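Local structure of surface glycoprotein (Trypanosoma brucei, 5KLH) at residues A[52-56]-A[206-210]; A[98-103]-A[140-146]. The protein is a procyclic-stage surface antigen of the trypanosome, present here as its bilobed ectodomain, and is thought to act as a sensor. All coordinates share one frame; numbering follows the deposited sequence.

Contact 1: A[52-56]-A[206-210]; sequences SIPSV and GDPFI
Strand residues 52-56 run past the start of helix 208-215 with the CA atoms of S55 and P208 nearest, 5.9 Å apart, and the strand meets the helix end mainly through the carboxylate of D207, which touches S55 and V56. That carboxylate bridges two consecutive strand residues. D207 OD1 accepts from the backbone N of V56 at 2.9 Å through its syn lone pair, in a nearly straight bond. D207 OD2 takes the hydroxyl OG of S55 at 2.6 Å, also from the syn side but somewhat out of the carboxylate plane. D207 is the N-cap of the helix: its OD2 also accepts from F209 N at 2.8 Å, on the anti side but tilted out of the carboxylate plane, so one oxygen serves both the helix end and the strand. The D207 side chain extends away from its own N (chi1 -162°), which sets the carboxylate between strand and helix end. Three bonds fix its tilt. S55 OG also bonds Q43 on the adjacent strand 36-47. Next to this polar grip, the P208 ring packs on the strand: its CB lies 3.5 Å from CG2 of I53, and its CG comes within 3.1 Å of P54 O, a buried carbonyl with no hydrogen-bond partner. F21 covers D207 and P208 from a neighbouring loop, and the F209 ring leads away from the strand to stack on Y203.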
loop_
_atom_site.group_PDB
_atom_site.type_symbol
_atom_site.label_atom_id
_atom_site.label_comp_id
_atom_site.label_asym_id
_atom_site.label_seq_id
_atom_site.Cartn_x
_atom_site.Cartn_y
_atom_site.Cartn_z
ATOM N N SER A 52 -21.803 3.924 -6.894
ATOM C CA SER A 52 -20.650 3.733 -7.775
ATOM C C SER A 52 -19.834 5.018 -7.896
ATOM O O SER A 52 -20.381 6.084 -8.193
ATOM C CB SER A 52 -21.113 3.259 -9.153
ATOM O OG SER A 52 -21.587 1.923 -9.079
ATOM N N ILE A 53 -18.523 4.900 -7.674
ATOM C CA ILE A 53 -17.620 6.049 -7.568
ATOM C C ILE A 53 -16.523 5.933 -8.616
ATOM O O ILE A 53 -15.872 4.898 -8.683
ATOM C CB ILE A 53 -16.959 6.115 -6.173
ATOM C CG1 ILE A 53 -18.000 5.994 -5.049
ATOM C CG2 ILE A 53 -16.099 7.368 -6.032
ATOM C CD1 ILE A 53 -18.958 7.138 -4.978
ATOM N N PRO A 54 -16.328 6.971 -9.441
ATOM C CA PRO A 54 -15.304 6.887 -10.493
ATOM C C PRO A 54 -13.886 6.890 -9.942
ATOM O O PRO A 54 -13.604 7.490 -8.904
ATOM C CB PRO A 54 -15.546 8.144 -11.333
ATOM C CG PRO A 54 -16.176 9.095 -10.402
ATOM C CD PRO A 54 -17.005 8.276 -9.441
ATOM N N SER A 55 -12.996 6.226 -10.669
ATOM C CA SER A 55 -11.583 6.158 -10.315
ATOM C C SER A 55 -10.866 5.985 -11.637
ATOM O O SER A 55 -11.346 5.251 -12.502
ATOM C CB SER A 55 -11.303 4.997 -9.352
ATOM O OG SER A 55 -9.907 4.754 -9.190
ATOM N N VAL A 56 -9.742 6.673 -11.809
ATOM C CA VAL A 56 -9.063 6.664 -13.091
ATOM C C VAL A 56 -7.568 6.492 -12.867
ATOM O O VAL A 56 -6.979 7.198 -12.048
ATOM C CB VAL A 56 -9.314 7.967 -13.883
ATOM C CG1 VAL A 56 -8.562 7.922 -15.202
ATOM C CG2 VAL A 56 -10.797 8.160 -14.134
ATOM N N GLY A 206 -5.606 12.768 -5.754
ATOM C CA GLY A 206 -6.991 13.001 -5.382
ATOM C C GLY A 206 -7.963 11.918 -5.822
ATOM O O GLY A 206 -9.181 12.096 -5.700
ATOM N N ASP A 207 -7.454 10.790 -6.316
ATOM C CA ASP A 207 -8.366 9.729 -6.770
ATOM C C ASP A 207 -9.209 9.173 -5.638
ATOM O O ASP A 207 -8.720 8.993 -4.531
ATOM C CB ASP A 207 -7.597 8.584 -7.420
ATOM C CG ASP A 207 -8.490 7.716 -8.264
ATOM O OD1 ASP A 207 -8.624 8.041 -9.457
ATOM O OD2 ASP A 207 -9.039 6.711 -7.737
ATOM N N PRO A 208 -10.486 8.869 -5.912
ATOM C CA PRO A 208 -11.317 8.297 -4.852
ATOM C C PRO A 208 -10.808 6.940 -4.356
ATOM O O PRO A 208 -11.114 6.543 -3.233
ATOM C CB PRO A 208 -12.681 8.154 -5.537
ATOM C CG PRO A 208 -12.709 9.303 -6.509
ATOM C CD PRO A 208 -11.292 9.301 -7.071
ATOM N N PHE A 209 -10.053 6.224 -5.184
ATOM C CA PHE A 209 -9.462 4.965 -4.727
ATOM C C PHE A 209 -8.545 5.226 -3.521
ATOM O O PHE A 209 -8.581 4.491 -2.525
ATOM C CB PHE A 209 -8.684 4.290 -5.871
ATOM C CG PHE A 209 -8.020 2.983 -5.489
ATOM C CD1 PHE A 209 -6.732 2.966 -4.990
ATOM C CD2 PHE A 209 -8.674 1.779 -5.674
ATOM C CE1 PHE A 209 -6.114 1.779 -4.644
ATOM C CE2 PHE A 209 -8.061 0.584 -5.335
ATOM C CZ PHE A 209 -6.776 0.588 -4.821
ATOM N N ILE A 210 -7.726 6.266 -3.620
ATOM C CA ILE A 210 -6.798 6.600 -2.541
ATOM C C ILE A 210 -7.577 7.163 -1.348
ATOM O O ILE A 210 -7.336 6.769 -0.205
ATOM C CB ILE A 210 -5.726 7.584 -3.020
ATOM C CG1 ILE A 210 -4.764 6.866 -3.972
ATOM C CG2 ILE A 210 -4.995 8.200 -1.834
ATOM C CD1 ILE A 210 -3.756 7.781 -4.654
#

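Contact 2: A[98-103]-A[140-146]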
loop_
_atom_site.group_PDB
_atom_site.type_symbol
_atom_site.label_atom_id
_atom_site.label_comp_id
_atom_site.label_asym_id
_atom_site.label_seq_id
_atom_site.Cartn_x
_atom_site.Cartn_y
_atom_site.Cartn_z
ATOM N N TRP A 98 6.627 -8.147 13.746
ATOM C CA TRP A 98 7.221 -8.307 15.065
ATOM C C TRP A 98 6.200 -8.230 16.189
ATOM O O TRP A 98 5.254 -7.454 16.119
ATOM C CB TRP A 98 8.284 -7.233 15.295
ATOM C CG TRP A 98 9.579 -7.497 14.616
ATOM C CD1 TRP A 98 9.867 -7.317 13.294
ATOM C CD2 TRP A 98 10.776 -7.972 15.231
ATOM N NE1 TRP A 98 11.174 -7.667 13.046
ATOM C CE2 TRP A 98 11.755 -8.069 14.219
ATOM C CE3 TRP A 98 11.117 -8.335 16.537
ATOM C CZ2 TRP A 98 13.054 -8.505 14.478
ATOM C CZ3 TRP A 98 12.405 -8.772 16.790
ATOM C CH2 TRP A 98 13.356 -8.856 15.766
ATOM N N PHE A 99 6.424 -9.024 17.228
ATOM C CA PHE A 99 5.678 -8.886 18.473
ATOM C C PHE A 99 6.505 -8.064 19.448
ATOM O O PHE A 99 7.616 -8.451 19.818
ATOM C CB PHE A 99 5.342 -10.254 19.079
ATOM C CG PHE A 99 4.480 -10.168 20.311
ATOM C CD1 PHE A 99 5.050 -9.981 21.562
ATOM C CD2 PHE A 99 3.104 -10.266 20.207
ATOM C CE1 PHE A 99 4.254 -9.889 22.694
ATOM C CE2 PHE A 99 2.303 -10.178 21.328
ATOM C CZ PHE A 99 2.891 -9.992 22.579
ATOM N N SER A 100 5.965 -6.911 19.840
ATOM C CA SER A 100 6.590 -6.049 20.836
ATOM C C SER A 100 5.734 -6.098 22.090
ATOM O O SER A 100 4.514 -5.937 22.012
ATOM C CB SER A 100 6.704 -4.610 20.333
ATOM O OG SER A 100 7.345 -4.559 19.067
ATOM N N CYS A 101 6.356 -6.344 23.236
ATOM C CA CYS A 101 5.579 -6.418 24.467
ATOM C C CYS A 101 5.235 -5.008 24.912
ATOM O O CYS A 101 6.124 -4.213 25.222
ATOM C CB CYS A 101 6.343 -7.161 25.564
ATOM S SG CYS A 101 5.439 -7.276 27.126
ATOM N N SER A 102 3.941 -4.711 24.930
ATOM C CA SER A 102 3.439 -3.407 25.348
ATOM C C SER A 102 2.501 -3.590 26.528
ATOM O O SER A 102 2.066 -4.706 26.790
ATOM C CB SER A 102 2.710 -2.733 24.201
ATOM O OG SER A 102 1.549 -3.473 23.889
ATOM N N SER A 103 2.155 -2.503 27.207
ATOM C CA SER A 103 1.290 -2.619 28.381
ATOM C C SER A 103 -0.032 -3.283 28.038
ATOM O O SER A 103 -0.587 -4.016 28.866
ATOM C CB SER A 103 1.033 -1.246 29.014
ATOM O OG SER A 103 2.222 -0.732 29.591
ATOM N N CYS A 140 10.065 -12.195 27.273
ATOM C CA CYS A 140 9.175 -11.197 26.670
ATOM C C CYS A 140 8.662 -10.163 27.683
ATOM O O CYS A 140 7.451 -10.047 27.894
ATOM C CB CYS A 140 7.997 -11.903 25.994
ATOM S SG CYS A 140 7.059 -10.883 24.849
ATOM N N ARG A 141 9.590 -9.441 28.310
ATOM C CA ARG A 141 9.262 -8.424 29.316
ATOM C C ARG A 141 8.759 -7.161 28.649
ATOM O O ARG A 141 8.961 -6.976 27.453
ATOM C CB ARG A 141 10.480 -8.069 30.178
ATOM C CG ARG A 141 11.193 -9.241 30.843
ATOM C CD ARG A 141 12.314 -8.717 31.749
ATOM N NE ARG A 141 13.317 -9.730 32.082
ATOM C CZ ARG A 141 13.159 -10.668 33.014
ATOM N NH1 ARG A 141 12.025 -10.743 33.703
ATOM N NH2 ARG A 141 14.130 -11.542 33.251
ATOM N N LEU A 142 8.136 -6.290 29.435
ATOM C CA LEU A 142 7.646 -5.008 28.936
ATOM C C LEU A 142 8.710 -4.301 28.116
ATOM O O LEU A 142 9.843 -4.140 28.570
ATOM C CB LEU A 142 7.205 -4.121 30.101
ATOM C CG LEU A 142 6.623 -2.762 29.738
ATOM C CD1 LEU A 142 5.442 -2.944 28.830
ATOM C CD2 LEU A 142 6.213 -2.002 30.994
ATOM N N GLY A 143 8.352 -3.909 26.896
ATOM C CA GLY A 143 9.245 -3.126 26.063
ATOM C C GLY A 143 10.132 -3.943 25.141
ATOM O O GLY A 143 10.787 -3.380 24.256
ATOM N N GLU A 144 10.160 -5.261 25.334
ATOM C CA GLU A 144 11.012 -6.120 24.513
ATOM C C GLU A 144 10.404 -6.450 23.154
ATOM O O GLU A 144 9.187 -6.565 23.008
ATOM C CB GLU A 144 11.333 -7.434 25.246
ATOM C CG GLU A 144 12.170 -7.271 26.490
ATOM C CD GLU A 144 12.875 -8.553 26.876
ATOM O OE1 GLU A 144 12.236 -9.429 27.484
ATOM O OE2 GLU A 144 14.075 -8.686 26.561
ATOM N N LYS A 145 11.271 -6.596 22.157
ATOM C CA LYS A 145 10.883 -7.187 20.883
ATOM C C LYS A 145 11.061 -8.686 21.030
ATOM O O LYS A 145 12.194 -9.171 21.067
ATOM C CB LYS A 145 11.737 -6.653 19.731
ATOM C CG LYS A 145 11.826 -5.136 19.678
ATOM C CD LYS A 145 10.463 -4.535 19.414
ATOM C CE LYS A 145 10.486 -3.008 19.449
ATOM N NZ LYS A 145 9.116 -2.437 19.219
ATOM N N CYS A 146 9.957 -9.415 21.124
ATOM C CA CYS A 146 10.029 -10.809 21.561
ATOM C C CYS A 146 10.269 -11.795 20.435
ATOM O O CYS A 146 10.846 -12.863 20.649
ATOM C CB CYS A 146 8.749 -11.172 22.310
ATOM S SG CYS A 146 8.441 -10.010 23.648
#
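The F99 ring has the sulfur of C146 at its edge and in its plane, 5.2 Å from the centroid, while C140 SG approaches obliquely and brings its nearest contact to CE1, at 3.7 Å. These are sulfur-aromatic contacts with both halves of the C140-C146 disulfide, and H119 of helix 116-128 meets the same ring from outside the two segments. The W98 ring is crossed at about a right angle by the K145 side chain, whose CB sits 3.7 Å from CE3 in an oblique approach; Y148 also meets this indole. The setting is an antiparallel strand pair running out into a disulfide-bonded lobe, with S100 and K145 as a non-hydrogen-bonded pair. C146 N donates to F99 O and C101 N to E144 O, both backbone bonds being 2.8 Å long. Just before strand 145-164 the chain reverses in a type II turn, R141 to E144, and G143 N donates to C101 O from 29° outside the carbonyl plane. E144 steadies the turn from its own side chain, OE1 accepting from R141 N. C101 CB packs against both sulfurs of the disulfide, and its own SG is joined to C115. L142 lays CD1 against the backbone of S102 and S103. On the face carrying S100 and K145, the lysine chain bends at chi2 (-64°) and brings NZ back to donate to S100 OG at 2.8 Å.

Contact 1 and contact 2 lie on opposite sides of the centre of the chain, with their own centres 39 Å apart and nearest atoms about 24 Å apart, in keeping with the bilobed shape of this ectodomain. One mixed sheet reaches both. Strand 145-164 starts in contact 2, pairs with strand 85-100, and farther along runs parallel to strand 197-204, which also flanks strand 51-63 and leads to the helix of contact 1. In sequence, 98-103 and 140-146 both fall between the two halves of contact 1. A carboxylate cap joins 52-56 to 206-210, whereas 98-103 and 140-146 are joined by backbone hydrogen bonds, with one disulfide inside 140-146 and another from C101 to C115.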